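PDB 1KCF: cruciform cutting endonuclease 1, mitochondrial, which resolves Holliday junctions in mitochondria, cutting four-way DNA junctions at the point of strand exchange after 5'-CT-3' and 5'-TT-3' sequences. Local coordinates for residues L97-Q100 / L101-L105; I125-I128 / P129-T132; S236-M239 / R240-Q244. One frame throughout, in Å; residues are numbered along the deposited sequence.

Contact 1: L97-Q100 / L101-L105; sequences LSIQ and LFNTL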
ATOM      1  N   LEU A  97       8.592   1.027   7.646  1.00 42.83           N
ATOM      2  CA  LEU A  97       8.317  -0.257   8.276  1.00 42.08           C
ATOM      3  C   LEU A  97       8.194  -1.352   7.215  1.00 40.26           C
ATOM      4  O   LEU A  97       8.730  -2.449   7.379  1.00 38.17           O
ATOM      5  CB  LEU A  97       7.022  -0.181   9.093  1.00 41.26           C
ATOM      6  CG  LEU A  97       6.547  -1.465   9.783  1.00 41.91           C
ATOM      7  CD1 LEU A  97       7.530  -1.869  10.872  1.00 38.58           C
ATOM      8  CD2 LEU A  97       5.169  -1.234  10.375  1.00 39.40           C
ATOM      9  N   SER A  98       7.488  -1.047   6.130  1.00 38.10           N
ATOM     10  CA  SER A  98       7.298  -2.017   5.060  1.00 42.43           C
ATOM     11  C   SER A  98       8.625  -2.446   4.446  1.00 44.15           C
ATOM     12  O   SER A  98       8.818  -3.619   4.133  1.00 42.74           O
ATOM     13  CB  SER A  98       6.399  -1.435   3.970  1.00 41.80           C
ATOM     14  OG  SER A  98       5.138  -1.063   4.497  1.00 46.31           O
ATOM     15  N   ILE A  99       9.537  -1.494   4.278  1.00 45.89           N
ATOM     16  CA  ILE A  99      10.837  -1.786   3.688  1.00 46.43           C
ATOM     17  C   ILE A  99      11.685  -2.678   4.589  1.00 46.31           C
ATOM     18  O   ILE A  99      12.311  -3.622   4.114  1.00 47.31           O
ATOM     19  CB  ILE A  99      11.581  -0.471   3.349  1.00 47.40           C
ATOM     20  CG1 ILE A  99      10.828   0.245   2.225  1.00 47.02           C
ATOM     21  CG2 ILE A  99      13.019  -0.756   2.927  1.00 47.78           C
ATOM     22  CD1 ILE A  99      11.325   1.647   1.926  1.00 48.45           C
ATOM     23  N   GLN A 100      11.698  -2.400   5.890  1.00 46.50           N
ATOM     24  CA  GLN A 100      12.470  -3.230   6.811  1.00 46.71           C
ATOM     25  C   GLN A 100      11.860  -4.629   6.860  1.00 46.93           C
ATOM     26  O   GLN A 100      12.560  -5.636   6.761  1.00 47.62           O
ATOM     27  CB  GLN A 100      12.457  -2.646   8.225  1.00 48.26           C
ATOM     28  CG  GLN A 100      12.972  -1.227   8.352  1.00 50.98           C
ATOM     29  CD  GLN A 100      13.159  -0.820   9.805  1.00 52.28           C
ATOM     30  OE1 GLN A 100      12.820   0.299  10.202  1.00 54.93           O
ATOM     31  NE2 GLN A 100      13.704  -1.730  10.606  1.00 50.80           N
ATOM     32  N   LEU A 101      10.543  -4.681   7.023  1.00 46.69           N
ATOM     33  CA  LEU A 101       9.840  -5.951   7.097  1.00 45.89           C
ATOM     34  C   LEU A 101      10.082  -6.760   5.829  1.00 44.91           C
ATOM     35  O   LEU A 101      10.285  -7.968   5.886  1.00 44.77           O
ATOM     36  CB  LEU A 101       8.344  -5.704   7.287  1.00 46.25           C
ATOM     37  CG  LEU A 101       7.493  -6.876   7.770  1.00 49.39           C
ATOM     38  CD1 LEU A 101       8.131  -7.523   9.004  1.00 47.98           C
ATOM     39  CD2 LEU A 101       6.092  -6.362   8.099  1.00 48.95           C
ATOM     40  N   PHE A 102      10.068  -6.079   4.690  1.00 43.43           N
ATOM     41  CA  PHE A 102      10.283  -6.725   3.402  1.00 43.33           C
ATOM     42  C   PHE A 102      11.686  -7.325   3.322  1.00 43.94           C
ATOM     43  O   PHE A 102      11.847  -8.497   2.985  1.00 43.22           O
ATOM     44  CB  PHE A 102      10.095  -5.711   2.275  1.00 41.51           C
ATOM     45  CG  PHE A 102      10.211  -6.303   0.900  1.00 42.12           C
ATOM     46  CD1 PHE A 102       9.134  -6.969   0.323  1.00 43.02           C
ATOM     47  CD2 PHE A 102      11.401  -6.202   0.184  1.00 42.92           C
ATOM     48  CE1 PHE A 102       9.241  -7.528  -0.951  1.00 43.83           C
ATOM     49  CE2 PHE A 102      11.521  -6.757  -1.088  1.00 41.86           C
ATOM     50  CZ  PHE A 102      10.440  -7.422  -1.658  1.00 44.25           C
ATOM     51  N   ASN A 103      12.697  -6.518   3.635  1.00 44.57           N
ATOM     52  CA  ASN A 103      14.079  -6.983   3.582  1.00 46.21           C
ATOM     53  C   ASN A 103      14.361  -8.046   4.623  1.00 47.08           C
ATOM     54  O   ASN A 103      15.011  -9.047   4.334  1.00 48.19           O
ATOM     55  CB  ASN A 103      15.067  -5.832   3.806  1.00 46.73           C
ATOM     56  CG  ASN A 103      14.955  -4.755   2.760  1.00 48.05           C
ATOM     57  OD1 ASN A 103      14.556  -5.014   1.626  1.00 52.20           O
ATOM     58  ND2 ASN A 103      15.320  -3.534   3.130  1.00 48.93           N
ATOM     59  N   THR A 104      13.880  -7.824   5.841  1.00 48.83           N
ATOM     60  CA  THR A 104      14.122  -8.768   6.921  1.00 49.14           C
ATOM     61  C   THR A 104      13.541 -10.147   6.642  1.00 49.89           C
ATOM     62  O   THR A 104      14.155 -11.156   6.986  1.00 51.41           O
ATOM     63  CB  THR A 104      13.564  -8.244   8.256  1.00 49.79           C
ATOM     64  OG1 THR A 104      14.101  -6.942   8.515  1.00 51.87           O
ATOM     65  CG2 THR A 104      13.956  -9.171   9.397  1.00 51.49           C
ATOM     66  N   LEU A 105      12.366 -10.200   6.023  1.00 49.46           N
ATOM     67  CA  LEU A 105      11.748 -11.491   5.722  1.00 49.60           C
ATOM     68  C   LEU A 105      12.460 -12.221   4.571  1.00 50.46           C
ATOM     69  O   LEU A 105      12.540 -13.451   4.568  1.00 48.95           O
ATOM     70  CB  LEU A 105      10.260 -11.307   5.385  1.00 47.46           C
ATOM     71  CG  LEU A 105       9.335 -10.701   6.454  1.00 47.97           C
ATOM     72  CD1 LEU A 105       7.936 -10.544   5.877  1.00 43.74           C
ATOM     73  CD2 LEU A 105       9.302 -11.577   7.700  1.00 45.36           C
TER

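Contact 2: I125-I128 / P129-T132; sequences IATI and PEWT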
ATOM      1  N   ILE A 125      -7.271  -4.421  19.992  1.00 48.16           N
ATOM      2  CA  ILE A 125      -6.077  -3.904  19.331  1.00 48.79           C
ATOM      3  C   ILE A 125      -6.216  -2.460  18.866  1.00 48.11           C
ATOM      4  O   ILE A 125      -5.352  -1.632  19.141  1.00 49.06           O
ATOM      5  CB  ILE A 125      -5.671  -4.793  18.126  1.00 51.51           C
ATOM      6  CG1 ILE A 125      -4.931  -6.031  18.639  1.00 52.95           C
ATOM      7  CG2 ILE A 125      -4.780  -4.017  17.150  1.00 53.56           C
ATOM      8  CD1 ILE A 125      -4.513  -6.999  17.554  1.00 57.79           C
ATOM      9  N   ALA A 126      -7.295  -2.155  18.159  1.00 46.13           N
ATOM     10  CA  ALA A 126      -7.498  -0.798  17.684  1.00 44.27           C
ATOM     11  C   ALA A 126      -8.900  -0.624  17.144  1.00 43.39           C
ATOM     12  O   ALA A 126      -9.676  -1.578  17.089  1.00 43.72           O
ATOM     13  CB  ALA A 126      -6.477  -0.467  16.605  1.00 46.01           C
ATOM     14  N   THR A 127      -9.220   0.603  16.749  1.00 41.94           N
ATOM     15  CA  THR A 127     -10.536   0.909  16.212  1.00 40.79           C
ATOM     16  C   THR A 127     -10.606   0.361  14.802  1.00 41.48           C
ATOM     17  O   THR A 127      -9.577   0.025  14.214  1.00 39.99           O
ATOM     18  CB  THR A 127     -10.789   2.431  16.190  1.00 40.84           C
ATOM     19  OG1 THR A 127      -9.917   3.052  15.240  1.00 42.30           O
ATOM     20  CG2 THR A 127     -10.519   3.032  17.572  1.00 39.58           C
ATOM     21  N   ILE A 128     -11.814   0.252  14.265  1.00 42.35           N
ATOM     22  CA  ILE A 128     -11.989  -0.270  12.919  1.00 45.26           C
ATOM     23  C   ILE A 128     -11.271   0.600  11.885  1.00 46.68           C
ATOM     24  O   ILE A 128     -10.526   0.088  11.048  1.00 44.20           O
ATOM     25  CB  ILE A 128     -13.487  -0.364  12.543  1.00 47.28           C
ATOM     26  CG1 ILE A 128     -14.178  -1.425  13.404  1.00 48.49           C
ATOM     27  CG2 ILE A 128     -13.632  -0.708  11.062  1.00 47.75           C
ATOM     28  CD1 ILE A 128     -13.693  -2.847  13.145  1.00 50.46           C
ATOM     29  N   PRO A 129     -11.482   1.929  11.935  1.00 47.23           N
ATOM     30  CA  PRO A 129     -10.834   2.835  10.981  1.00 47.91           C
ATOM     31  C   PRO A 129      -9.311   2.743  11.006  1.00 47.92           C
ATOM     32  O   PRO A 129      -8.667   2.651   9.962  1.00 48.09           O
ATOM     33  CB  PRO A 129     -11.325   4.214  11.421  1.00 48.17           C
ATOM     34  CG  PRO A 129     -12.661   3.923  12.043  1.00 48.75           C
ATOM     35  CD  PRO A 129     -12.372   2.678  12.840  1.00 47.28           C
ATOM     36  N   GLU A 130      -8.740   2.772  12.205  1.00 47.86           N
ATOM     37  CA  GLU A 130      -7.292   2.710  12.350  1.00 48.94           C
ATOM     38  C   GLU A 130      -6.721   1.381  11.863  1.00 47.95           C
ATOM     39  O   GLU A 130      -5.753   1.355  11.105  1.00 47.76           O
ATOM     40  CB  GLU A 130      -6.899   2.934  13.811  1.00 51.22           C
ATOM     41  CG  GLU A 130      -7.426   4.228  14.397  1.00 56.01           C
ATOM     42  CD  GLU A 130      -7.023   4.418  15.849  1.00 61.10           C
ATOM     43  OE1 GLU A 130      -7.095   3.436  16.623  1.00 62.48           O
ATOM     44  OE2 GLU A 130      -6.645   5.552  16.217  1.00 62.32           O
ATOM     45  N   TRP A 131      -7.326   0.282  12.298  1.00 44.32           N
ATOM     46  CA  TRP A 131      -6.865  -1.044  11.915  1.00 44.58           C
ATOM     47  C   TRP A 131      -6.944  -1.237  10.406  1.00 45.40           C
ATOM     48  O   TRP A 131      -6.003  -1.731   9.784  1.00 44.43           O
ATOM     49  CB  TRP A 131      -7.711  -2.116  12.594  1.00 40.82           C
ATOM     50  CG  TRP A 131      -7.200  -3.493  12.360  1.00 39.12           C
ATOM     51  CD1 TRP A 131      -6.133  -4.090  12.976  1.00 37.62           C
ATOM     52  CD2 TRP A 131      -7.723  -4.453  11.435  1.00 36.43           C
ATOM     53  NE1 TRP A 131      -5.965  -5.364  12.491  1.00 39.11           N
ATOM     54  CE2 TRP A 131      -6.925  -5.611  11.546  1.00 38.27           C
ATOM     55  CE3 TRP A 131      -8.786  -4.445  10.525  1.00 40.45           C
ATOM     56  CZ2 TRP A 131      -7.162  -6.757  10.777  1.00 40.93           C
ATOM     57  CZ3 TRP A 131      -9.022  -5.583   9.761  1.00 41.39           C
ATOM     58  CH2 TRP A 131      -8.211  -6.724   9.894  1.00 41.36           C
ATOM     59  N   THR A 132      -8.083  -0.858   9.836  1.00 45.85           N
ATOM     60  CA  THR A 132      -8.318  -0.969   8.404  1.00 49.51           C
ATOM     61  C   THR A 132      -7.253  -0.229   7.605  1.00 50.51           C
ATOM     62  O   THR A 132      -6.731  -0.755   6.626  1.00 49.60           O
ATOM     63  CB  THR A 132      -9.704  -0.411   8.033  1.00 50.99           C
ATOM     64  OG1 THR A 132     -10.717  -1.270   8.568  1.00 56.45           O
ATOM     65  CG2 THR A 132      -9.871  -0.323   6.522  1.00 54.17           C
TER

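Contact 3: S236-M239 / R240-Q244; sequences SGWM and RWQAQ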
ATOM      1  N   SER A 236      -0.059 -24.261   6.507  1.00 39.81           N
ATOM      2  CA  SER A 236      -0.390 -25.675   6.381  1.00 41.19           C
ATOM      3  C   SER A 236      -1.642 -25.876   5.538  1.00 42.02           C
ATOM      4  O   SER A 236      -1.734 -26.835   4.770  1.00 43.14           O
ATOM      5  CB  SER A 236      -0.574 -26.317   7.760  1.00 39.94           C
ATOM      6  OG  SER A 236      -1.723 -25.825   8.422  1.00 44.48           O
ATOM      7  N   GLY A 237      -2.603 -24.968   5.674  1.00 41.90           N
ATOM      8  CA  GLY A 237      -3.825 -25.082   4.903  1.00 41.58           C
ATOM      9  C   GLY A 237      -3.545 -24.964   3.415  1.00 42.86           C
ATOM     10  O   GLY A 237      -4.040 -25.753   2.616  1.00 42.81           O
ATOM     11  N   TRP A 238      -2.736 -23.981   3.041  1.00 41.79           N
ATOM     12  CA  TRP A 238      -2.403 -23.763   1.641  1.00 42.79           C
ATOM     13  C   TRP A 238      -1.558 -24.900   1.057  1.00 43.55           C
ATOM     14  O   TRP A 238      -1.731 -25.294  -0.097  1.00 41.57           O
ATOM     15  CB  TRP A 238      -1.645 -22.445   1.489  1.00 39.73           C
ATOM     16  CG  TRP A 238      -1.324 -22.101   0.073  1.00 37.16           C
ATOM     17  CD1 TRP A 238      -2.135 -21.461  -0.820  1.00 33.83           C
ATOM     18  CD2 TRP A 238      -0.104 -22.378  -0.614  1.00 34.56           C
ATOM     19  NE1 TRP A 238      -1.488 -21.316  -2.025  1.00 35.47           N
ATOM     20  CE2 TRP A 238      -0.234 -21.873  -1.926  1.00 33.44           C
ATOM     21  CE3 TRP A 238       1.095 -23.005  -0.254  1.00 35.57           C
ATOM     22  CZ2 TRP A 238       0.781 -21.972  -2.875  1.00 31.29           C
ATOM     23  CZ3 TRP A 238       2.111 -23.105  -1.200  1.00 34.09           C
ATOM     24  CH2 TRP A 238       1.944 -22.589  -2.496  1.00 34.15           C
ATOM     25  N   MET A 239      -0.629 -25.414   1.850  1.00 44.83           N
ATOM     26  CA  MET A 239       0.225 -26.490   1.379  1.00 47.90           C
ATOM     27  C   MET A 239      -0.586 -27.748   1.114  1.00 48.11           C
ATOM     28  O   MET A 239      -0.287 -28.496   0.186  1.00 48.78           O
ATOM     29  CB  MET A 239       1.327 -26.767   2.396  1.00 47.62           C
ATOM     30  CG  MET A 239       2.364 -25.661   2.455  1.00 51.61           C
ATOM     31  SD  MET A 239       3.380 -25.741   3.940  1.00 56.52           S
ATOM     32  CE  MET A 239       4.070 -27.337   3.768  1.00 54.38           C
ATOM     33  N   ARG A 240      -1.618 -27.975   1.920  1.00 48.93           N
ATOM     34  CA  ARG A 240      -2.455 -29.147   1.732  1.00 49.85           C
ATOM     35  C   ARG A 240      -3.303 -28.973   0.483  1.00 50.38           C
ATOM     36  O   ARG A 240      -3.569 -29.946  -0.224  1.00 51.31           O
ATOM     37  CB  ARG A 240      -3.345 -29.387   2.956  1.00 53.32           C
ATOM     38  CG  ARG A 240      -2.559 -29.686   4.230  1.00 60.14           C
ATOM     39  CD  ARG A 240      -3.465 -30.164   5.364  1.00 65.43           C
ATOM     40  NE  ARG A 240      -3.877 -31.555   5.190  1.00 70.49           N
ATOM     41  CZ  ARG A 240      -4.695 -32.206   6.012  1.00 72.31           C
ATOM     42  NH1 ARG A 240      -5.196 -31.596   7.077  1.00 74.06           N
ATOM     43  NH2 ARG A 240      -5.010 -33.471   5.772  1.00 75.81           N
ATOM     44  N   TRP A 241      -3.720 -27.738   0.199  1.00 48.36           N
ATOM     45  CA  TRP A 241      -4.519 -27.485  -0.996  1.00 47.03           C
ATOM     46  C   TRP A 241      -3.714 -27.883  -2.215  1.00 46.71           C
ATOM     47  O   TRP A 241      -4.221 -28.547  -3.117  1.00 46.83           O
ATOM     48  CB  TRP A 241      -4.891 -26.005  -1.136  1.00 46.10           C
ATOM     49  CG  TRP A 241      -5.761 -25.468  -0.052  1.00 45.54           C
ATOM     50  CD1 TRP A 241      -6.541 -26.185   0.805  1.00 44.11           C
ATOM     51  CD2 TRP A 241      -5.946 -24.089   0.291  1.00 44.93           C
ATOM     52  NE1 TRP A 241      -7.201 -25.340   1.663  1.00 44.60           N
ATOM     53  CE2 TRP A 241      -6.854 -24.047   1.371  1.00 43.94           C
ATOM     54  CE3 TRP A 241      -5.436 -22.884  -0.210  1.00 45.08           C
ATOM     55  CZ2 TRP A 241      -7.263 -22.843   1.964  1.00 42.10           C
ATOM     56  CZ3 TRP A 241      -5.842 -21.685   0.380  1.00 42.67           C
ATOM     57  CH2 TRP A 241      -6.746 -21.678   1.455  1.00 41.82           C
ATOM     58  N   GLN A 242      -2.452 -27.468  -2.238  1.00 47.41           N
ATOM     59  CA  GLN A 242      -1.577 -27.768  -3.362  1.00 49.15           C
ATOM     60  C   GLN A 242      -1.392 -29.274  -3.512  1.00 50.87           C
ATOM     61  O   GLN A 242      -1.278 -29.786  -4.626  1.00 52.36           O
ATOM     62  CB  GLN A 242      -0.213 -27.092  -3.177  1.00 47.72           C
ATOM     63  CG  GLN A 242      -0.281 -25.604  -2.846  1.00 46.25           C
ATOM     64  CD  GLN A 242      -1.328 -24.867  -3.658  1.00 47.20           C
ATOM     65  OE1 GLN A 242      -1.332 -24.927  -4.889  1.00 49.32           O
ATOM     66  NE2 GLN A 242      -2.225 -24.163  -2.969  1.00 41.27           N
ATOM     67  N   ALA A 243      -1.357 -29.979  -2.386  1.00 50.60           N
ATOM     68  CA  ALA A 243      -1.196 -31.425  -2.402  1.00 52.15           C
ATOM     69  C   ALA A 243      -2.444 -32.048  -3.016  1.00 52.82           C
ATOM     70  O   ALA A 243      -2.356 -32.892  -3.908  1.00 54.37           O
ATOM     71  CB  ALA A 243      -0.989 -31.950  -0.984  1.00 50.94           C
ATOM     72  N   GLN A 244      -3.607 -31.623  -2.534  1.00 53.01           N
ATOM     73  CA  GLN A 244      -4.869 -32.134  -3.044  1.00 54.31           C
ATOM     74  C   GLN A 244      -5.034 -31.816  -4.520  1.00 53.94           C
ATOM     75  O   GLN A 244      -5.659 -32.575  -5.255  1.00 55.28           O
ATOM     76  CB  GLN A 244      -6.039 -31.545  -2.261  1.00 56.54           C
ATOM     77  CG  GLN A 244      -6.142 -32.039  -0.832  1.00 61.91           C
ATOM     78  CD  GLN A 244      -7.464 -32.727  -0.551  1.00 64.90           C
ATOM     79  OE1 GLN A 244      -7.774 -33.769  -1.135  1.00 65.77           O
ATOM     80  NE2 GLN A 244      -8.256 -32.146   0.346  1.00 66.19           N
TER

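Contact 1: L97-Q100 / L101-L105
Gln100 and Thr104 meet one turn apart on the alpha-helix 91-109, which packs beside the sheet of this RNase H-like, RuvC-family nuclease. Leu101 N, Phe102 N and Asn103 N donate hydrogen bonds to the carbonyl oxygens of Leu97, Ser98 and Ile99, the regular i to i+4 pattern; the bond from Phe102 N to Ser98 O, 2.8 Å long, is the most bent of them at 147°.

Van der Waals contact between the two segments is slight, and most of these side chains look outward to other parts of the fold. Ile99 and Asn103 run side by side in the same direction, a methyl against an amide nitrogen, with Ile99 CG2 3.6 Å from Asn103 ND2. Leu101 turns to Phe52 of strand 52-59 and to Leu81 and Ile83 of a loop, while Ile99 and Phe102 both lean on Leu145 of helix 128-151, so this part of the helix touches both strand 52-59 and helix 128-151. The rings of Phe102 and His106 form a T-shaped (edge-to-face) pair.

The side-chain polar bond belongs to Thr104. Its OG1 lies beside the backbone N (chi1 -54°), which swings the hydroxyl back over the preceding turn. Gln100 O therefore takes two donors: Thr104 N comes in nearly along the C=O axis at 2.7 Å, and Thr104 OG1, also 2.7 Å from Gln100 O, sits 47° above the carbonyl plane.

Contact 2: I125-I128 / P129-T132
Thr132 crosses Ile128 at a slant and turns its hydroxyl back onto the Ile128 carbonyl. Thr132 OG1 is 2.8 Å from Ile128 O and stands 40° out of the carbonyl plane, while Thr132 N, 2.9 Å from Ile128 O, arrives from the other face, leaving that oxygen gripped by two donors of one residue. The hydroxyl reaches it because OG1 is set beside the backbone N, chi1 -68°. Thr132 also packs on Leu133 of the second subunit.

Thr127 is the N-cap of helix 128-151. Its OG1 lies between the backbone N and the carbonyl carbon (chi1 67°) and accepts from Glu130 N at 3.3 Å, although the modelled place of OG1 is less certain. The Thr127 carbonyl opens the helical pattern by accepting from Trp131 N at 3.0 Å. Pro129 suits this first turn, where a missing N-H costs no helical bond; its CD is tight against Ile128 CB, 3.3 Å away.

Trp131 sends its indole away from the cap. Ile125 approaches the ring obliquely, CG2 4.4 Å from Trp131 CD1, and Tyr121 and the indole form a T-shaped pair. The Trp131 side chain lies about 8 Å from that of Asp46, a magnesium ligand.

Contact 3: S236-M239 / R240-Q244
Roughly two and a half turns of helix 224-253 carry this contact, with the N-H groups of Arg240, Trp241, Gln242 and Ala243 each bonded to the carbonyl four residues back. The main side-chain pairing is Gln242 laid over Trp238. Gln242 bends at chi2 (-42°) and folds back, bringing CG 3.6 Å from the centroid of the Trp238 six-membered ring, almost exactly on its normal: a CH-pi contact. The amide then stacks on the indole, the two planes 24° apart, with NE2 over the same ring system. From there Gln242 NE2 donates to Trp238 O at 3.1 Å, close to the amide's own plane, and Gln242 N reaches that oxygen from the opposite face.

Trp241 crosses the Trp238 side chain at about a right angle, CE3 3.6 Å from Trp238 CD1. Gly237 O lies 3.0 Å above one face of the Trp241 ring, offset toward the rim. Beyond these residues, Trp238 packs on Val113 and Leu115 of strand 113-118, and Trp241 and Tyr174 of helix 168-179 form a T-shaped pair. With an alanine here, the space the Trp238 indole fills against Val113 and Leu115 would probably be left as a gap, and the Gln242 amide would lose the surface it rests on.

Chemically, a buried glutamine is accommodated here by giving its N-H to a main-chain carbonyl and its CH2 and amide face to an indole, which should limit the amide's freedom to turn.

In the fold
The contacts follow one another along the chain and never touch. Contact 1 is on helix 91-109; contact 2 caps the start of helix 128-151, the next helix, after strand 113-118; contact 3 is in the long helix 224-253 near the C-terminus. Contacts 1 and 2 lie about 22 Å apart centre to centre; the centre of contact 3 is about 27 Å and 31 Å from theirs, across the centre of the chain. Helix 128-151 packs on contact 1 and begins in contact 2, while strand 113-118 backs contact 3. Asp46 and Asp230 bind magnesium; helix 224-253 carries Asp230 as well as contact 3, and contact 2, near both aspartates, also reaches the second subunit of the homodimer.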